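Local coordinates for TRAP dicarboxylate ABC transporter, substrate-binding protein (Roseobacter denitrificans, PDB 4OVQ) that binds beta-D-glucuronate in the periplasm as the solute-binding protein of a TRAP transporter, and probably hands it on to the membrane components, at residues G134-A139 / I236-G241; N25-N30 / G80-G85. All blocks are in the same frame, centred on the assembly; numbering follows the deposited sequence.

Interaction 1 of 2, residues G134-A139 / I236-G241; sequences GIQPLA and ICINIG
Leu138 lays its isobutyl branch across Ile238, its CD2 3.9 Å from CG2 of that residue. Its CG lies anti to the carbonyl carbon (chi1 -61°), which swings both methyls over the partner strand. CB of Gln136 also reaches CG2 of Ile238, at 3.8 Å; a beta-branched residue thus fills the space beside both. Gln136 bends at chi2 (84°) and turns its amide forward along its own strand, where NE2 donates to Pro137 O at 3.1 Å. OE1 lies beside Ile240 CD1; CB and CG pack on Ile238, and Pro137 O lies in the plane of the amide, which helps fix its rotation. On the other face, SG of Cys237, a single polarisable atom, suits a close fit against CB of Ile135, 3.4 Å away. Pro137 costs this strand pair no bond because it stands at a non-hydrogen-bonded position, whereas Gln136 and Ile238 exchange a reciprocal pair, Gln136 N to Ile238 O at 2.8 Å and Ile238 N to Gln136 O. Gly134, whose positive phi closes a Schellman motif after helix 121-132, accepts a bond at O from Ile240 N. This is an antiparallel strand pair at the edge of the mixed sheet in a periplasmic solute-binding fold.

Interaction 2 of 2, residues N25-N30 / G80-G85; sequences NWRGWN and GALEIG
Arg27 and Glu83 bury the most surface, with Leu82 close behind. Glu83 folds its chain at chi2 (77°), bringing OE1 within 2.8 Å of Arg27 N, which meets the carboxylate from above its plane in a nearly straight bond. Its CB and CG lie over one face of Trp26, CG 3.6 Å from CD1, with carboxylate and indole planes 8° apart. Glutamate suits the place because its methylenes can cover a ring while its acid group takes a backbone N-H. OE2 accepts from a water that also donates to Asn25 O. Cut back to an alanine here, the side chain is likely to leave Arg27 N without its acceptor and the bridging water without OE2, with CG gone from over Trp26. The guanidinium of Arg27 presents one face to Leu82 CD1, while a water at its edge accepts from NH1. Leu82 CD2 packs on Trp29 CB at 3.9 Å. Beyond, the strands run parallel: Ile84 N donates to Arg27 O, and Trp29 N to Ile84 O at 3.0 Å. Strand 25-29 also bonds to strand 58-62 on its far side, helix 37-52 packs on Trp26 and Ile84, and helix 70-79 on Leu82 and Trp29.

In the fold
Both interactions belong to one mixed sheet, and strand 84-88 of interaction 2 is the neighbour of strand 234-239 of interaction 1: Cys237 N probably bonds to Gly85 O, and Asn239 N to Glu83 O. Interaction 1 is antiparallel and pairs the outermost strand 135-141 by a ladder of backbone bonds; interaction 2 is parallel and lies further inside the strand order. Each is largely buried, yet interaction 2 has an exposed end at Asn25 and Ala81, where charged groups and waters replace the backbone ladder and aliphatic contacts of interaction 1. Helix 37-52 touches both, through Ile236 and Ile84. Interaction 2 comes nearer the sugar: the side chain of Trp29 is about 5 Å from the bound glucuronate, that of Cys237 about 11 Å.

Interaction 1 of 2, residues G134-A139 / I236-G241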
loop_
_atom_site.group_PDB
_atom_site.type_symbol
_atom_site.label_atom_id
_atom_site.label_comp_id
_atom_site.label_asym_id
_atom_site.label_seq_id
_atom_site.Cartn_x
_atom_site.Cartn_y
_atom_site.Cartn_z
ATOM N N GLY A 134 3.140 16.377 -8.414
ATOM C CA GLY A 134 2.659 16.056 -9.741
ATOM C C GLY A 134 1.726 14.863 -9.845
ATOM O O GLY A 134 1.404 14.403 -10.940
ATOM N N ILE A 135 1.315 14.349 -8.691
ATOM C CA ILE A 135 0.430 13.196 -8.681
ATOM C C ILE A 135 -0.836 13.419 -7.858
ATOM O O ILE A 135 -0.793 13.581 -6.644
ATOM C CB ILE A 135 1.146 11.935 -8.220
ATOM C CG1 ILE A 135 1.609 12.025 -6.791
ATOM C CG2 ILE A 135 2.292 11.567 -9.151
ATOM C CD1 ILE A 135 2.618 10.969 -6.464
ATOM N N GLN A 136 -1.967 13.447 -8.538
ATOM C CA GLN A 136 -3.234 13.761 -7.878
ATOM C C GLN A 136 -3.971 12.477 -7.420
ATOM O O GLN A 136 -4.351 11.647 -8.253
ATOM C CB GLN A 136 -4.095 14.524 -8.879
ATOM C CG GLN A 136 -5.539 14.677 -8.532
ATOM C CD GLN A 136 -5.734 15.830 -7.648
ATOM O OE1 GLN A 136 -5.321 16.949 -7.975
ATOM N NE2 GLN A 136 -6.296 15.581 -6.477
ATOM N N PRO A 137 -4.160 12.277 -6.106
ATOM C CA PRO A 137 -5.035 11.158 -5.723
ATOM C C PRO A 137 -6.506 11.496 -5.957
ATOM O O PRO A 137 -6.929 12.617 -5.708
ATOM C CB PRO A 137 -4.744 10.975 -4.236
ATOM C CG PRO A 137 -4.437 12.391 -3.802
ATOM C CD PRO A 137 -3.668 13.017 -4.921
ATOM N N LEU A 138 -7.231 10.543 -6.511
ATOM C CA LEU A 138 -8.643 10.667 -6.855
ATOM C C LEU A 138 -9.561 9.911 -5.914
ATOM O O LEU A 138 -10.711 10.304 -5.756
ATOM C CB LEU A 138 -8.889 10.145 -8.263
ATOM C CG LEU A 138 -8.149 10.868 -9.384
ATOM C CD1 LEU A 138 -8.371 10.089 -10.682
ATOM C CD2 LEU A 138 -8.624 12.320 -9.540
ATOM N N ALA A 139 -9.072 8.854 -5.281
ATOM C CA ALA A 139 -9.835 8.066 -4.334
ATOM C C ALA A 139 -8.898 7.147 -3.593
ATOM O O ALA A 139 -7.784 6.886 -4.067
ATOM C CB ALA A 139 -10.907 7.268 -5.046
ATOM N N ILE A 236 -6.132 5.639 -6.266
ATOM C CA ILE A 236 -6.178 5.824 -7.692
ATOM C C ILE A 236 -5.524 7.182 -7.919
ATOM O O ILE A 236 -6.025 8.174 -7.353
ATOM C CB ILE A 236 -7.642 5.829 -8.230
ATOM C CG1 ILE A 236 -8.403 4.556 -7.829
ATOM C CG2 ILE A 236 -7.660 6.036 -9.753
ATOM C CD1 ILE A 236 -9.827 4.516 -8.319
ATOM N N CYS A 237 -4.445 7.223 -8.722
ATOM C CA CYS A 237 -3.464 8.335 -8.920
ATOM C C CYS A 237 -3.655 8.795 -10.382
ATOM O O CYS A 237 -3.815 7.956 -11.271
ATOM C CB CYS A 237 -1.919 7.902 -8.689
ATOM S SG CYS A 237 -0.841 9.219 -8.479
ATOM N N ILE A 238 -3.658 10.099 -10.632
ATOM C CA ILE A 238 -3.564 10.615 -12.010
ATOM C C ILE A 238 -2.464 11.675 -12.076
ATOM O O ILE A 238 -2.284 12.491 -11.164
ATOM C CB ILE A 238 -4.930 11.208 -12.546
ATOM C CG1 ILE A 238 -4.865 11.532 -14.054
ATOM C CG2 ILE A 238 -5.372 12.407 -11.726
ATOM C CD1 ILE A 238 -6.221 11.804 -14.704
ATOM N N ASN A 239 -1.763 11.683 -13.208
ATOM C CA ASN A 239 -0.836 12.748 -13.527
ATOM C C ASN A 239 -1.573 14.082 -13.464
ATOM O O ASN A 239 -2.624 14.240 -14.093
ATOM C CB ASN A 239 -0.279 12.495 -14.914
ATOM C CG ASN A 239 0.510 13.642 -15.416
ATOM O OD1 ASN A 239 -0.028 14.536 -16.091
ATOM N ND2 ASN A 239 1.783 13.672 -15.047
ATOM N N ILE A 240 -1.058 15.038 -12.696
ATOM C CA ILE A 240 -1.831 16.247 -12.434
ATOM C C ILE A 240 -2.032 17.127 -13.683
ATOM O O ILE A 240 -3.050 17.805 -13.799
ATOM C CB ILE A 240 -1.285 17.054 -11.248
ATOM C CG1 ILE A 240 -2.412 17.926 -10.668
ATOM C CG2 ILE A 240 -0.094 17.850 -11.684
ATOM C CD1 ILE A 240 -2.343 18.082 -9.177
ATOM N N GLY A 241 -1.078 17.130 -14.609
ATOM C CA GLY A 241 -1.246 17.902 -15.833
ATOM C C GLY A 241 -2.413 17.393 -16.657
ATOM O O GLY A 241 -3.222 18.164 -17.162
#

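Interaction 2 of 2, residues N25-N30 / G80-G85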
loop_
_atom_site.group_PDB
_atom_site.type_symbol
_atom_site.label_atom_id
_atom_site.label_comp_id
_atom_site.label_asym_id
_atom_site.label_seq_id
_atom_site.Cartn_x
_atom_site.Cartn_y
_atom_site.Cartn_z
ATOM N N ASN A 25 -7.081 8.728 -24.782
ATOM C CA ASN A 25 -7.009 7.307 -24.444
ATOM C C ASN A 25 -5.838 7.074 -23.496
ATOM O O ASN A 25 -4.659 7.177 -23.874
ATOM C CB ASN A 25 -6.856 6.474 -25.702
ATOM C CG ASN A 25 -8.001 6.696 -26.689
ATOM O OD1 ASN A 25 -9.110 7.074 -26.302
ATOM N ND2 ASN A 25 -7.734 6.449 -27.971
ATOM N N TRP A 26 -6.170 6.781 -22.249
ATOM C CA TRP A 26 -5.172 6.702 -21.206
ATOM C C TRP A 26 -4.674 5.281 -20.977
ATOM O O TRP A 26 -5.327 4.294 -21.332
ATOM C CB TRP A 26 -5.770 7.227 -19.890
ATOM C CG TRP A 26 -6.228 8.694 -19.890
ATOM C CD1 TRP A 26 -5.904 9.659 -20.807
ATOM C CD2 TRP A 26 -7.066 9.339 -18.916
ATOM N NE1 TRP A 26 -6.493 10.854 -20.460
ATOM C CE2 TRP A 26 -7.215 10.684 -19.309
ATOM C CE3 TRP A 26 -7.721 8.901 -17.762
ATOM C CZ2 TRP A 26 -7.980 11.599 -18.576
ATOM C CZ3 TRP A 26 -8.473 9.801 -17.032
ATOM C CH2 TRP A 26 -8.619 11.131 -17.450
ATOM N N ARG A 27 -3.520 5.200 -20.323
ATOM C CA ARG A 27 -2.985 3.938 -19.864
ATOM C C ARG A 27 -2.849 3.997 -18.346
ATOM O O ARG A 27 -2.522 5.054 -17.791
ATOM C CB ARG A 27 -1.634 3.667 -20.522
ATOM C CG ARG A 27 -1.783 3.534 -22.025
ATOM C CD ARG A 27 -0.495 3.731 -22.758
ATOM N NE ARG A 27 0.522 2.793 -22.323
ATOM C CZ ARG A 27 1.644 3.108 -21.675
ATOM N NH1 ARG A 27 1.940 4.365 -21.349
ATOM N NH2 ARG A 27 2.492 2.136 -21.349
ATOM N N GLY A 28 -3.113 2.863 -17.715
ATOM C CA GLY A 28 -3.022 2.741 -16.274
ATOM C C GLY A 28 -2.230 1.537 -15.800
ATOM O O GLY A 28 -2.200 0.497 -16.460
ATOM N N TRP A 29 -1.613 1.683 -14.629
ATOM C CA TRP A 29 -0.814 0.629 -14.004
ATOM C C TRP A 29 -1.455 0.048 -12.764
ATOM O O TRP A 29 -2.006 0.792 -11.925
ATOM C CB TRP A 29 0.565 1.207 -13.644
ATOM C CG TRP A 29 1.582 0.319 -13.031
ATOM C CD1 TRP A 29 2.632 -0.286 -13.682
ATOM C CD2 TRP A 29 1.727 -0.016 -11.640
ATOM N NE1 TRP A 29 3.378 -0.994 -12.789
ATOM C CE2 TRP A 29 2.856 -0.853 -11.531
ATOM C CE3 TRP A 29 0.995 0.285 -10.484
ATOM C CZ2 TRP A 29 3.283 -1.394 -10.299
ATOM C CZ3 TRP A 29 1.393 -0.266 -9.273
ATOM C CH2 TRP A 29 2.565 -1.050 -9.178
ATOM N N ASN A 30 -1.383 -1.264 -12.640
ATOM C CA ASN A 30 -1.748 -1.968 -11.420
ATOM C C ASN A 30 -0.833 -3.176 -11.309
ATOM O O ASN A 30 -0.571 -3.849 -12.322
ATOM C CB ASN A 30 -3.234 -2.392 -11.487
ATOM C CG ASN A 30 -3.609 -3.480 -10.470
ATOM O OD1 ASN A 30 -3.241 -3.402 -9.317
ATOM N ND2 ASN A 30 -4.381 -4.491 -10.891
ATOM N N GLY A 80 4.304 12.035 -16.724
ATOM C CA GLY A 80 3.310 12.071 -17.771
ATOM C C GLY A 80 3.431 11.039 -18.873
ATOM O O GLY A 80 2.716 11.116 -19.871
ATOM N N ALA A 81 4.302 10.056 -18.680
ATOM C CA ALA A 81 4.412 8.942 -19.605
ATOM C C ALA A 81 3.271 7.920 -19.435
ATOM O O ALA A 81 2.967 7.148 -20.355
ATOM C CB ALA A 81 5.745 8.279 -19.407
ATOM N N LEU A 82 2.635 7.963 -18.267
ATOM C CA LEU A 82 1.477 7.132 -17.936
ATOM C C LEU A 82 0.490 8.049 -17.261
ATOM O O LEU A 82 0.874 8.897 -16.479
ATOM C CB LEU A 82 1.934 6.076 -16.948
ATOM C CG LEU A 82 1.395 4.663 -16.941
ATOM C CD1 LEU A 82 1.420 4.076 -18.345
ATOM C CD2 LEU A 82 2.261 3.856 -15.969
ATOM N N GLU A 83 -0.793 7.901 -17.533
ATOM C CA GLU A 83 -1.761 8.806 -16.931
ATOM C C GLU A 83 -2.224 8.361 -15.534
ATOM O O GLU A 83 -2.492 9.199 -14.684
ATOM C CB GLU A 83 -3.001 8.931 -17.836
ATOM C CG GLU A 83 -2.703 9.566 -19.220
ATOM C CD GLU A 83 -2.021 8.630 -20.239
ATOM O OE1 GLU A 83 -1.866 7.411 -20.035
ATOM O OE2 GLU A 83 -1.601 9.162 -21.290
ATOM N N ILE A 84 -2.351 7.055 -15.337
ATOM C CA ILE A 84 -3.071 6.527 -14.183
ATOM C C ILE A 84 -2.266 5.444 -13.501
ATOM O O ILE A 84 -1.631 4.614 -14.166
ATOM C CB ILE A 84 -4.448 5.937 -14.627
ATOM C CG1 ILE A 84 -5.376 7.049 -15.131
ATOM C CG2 ILE A 84 -5.070 5.147 -13.506
ATOM C CD1 ILE A 84 -5.910 7.985 -14.071
ATOM N N GLY A 85 -2.355 5.404 -12.172
ATOM C CA GLY A 85 -1.861 4.257 -11.424
ATOM C C GLY A 85 -2.735 3.998 -10.213
ATOM O O GLY A 85 -3.334 4.899 -9.650
HETATM O O HOH W 1 -2.327 8.024 -23.749
HETATM O O HOH W 2 0.294 6.545 -21.412
#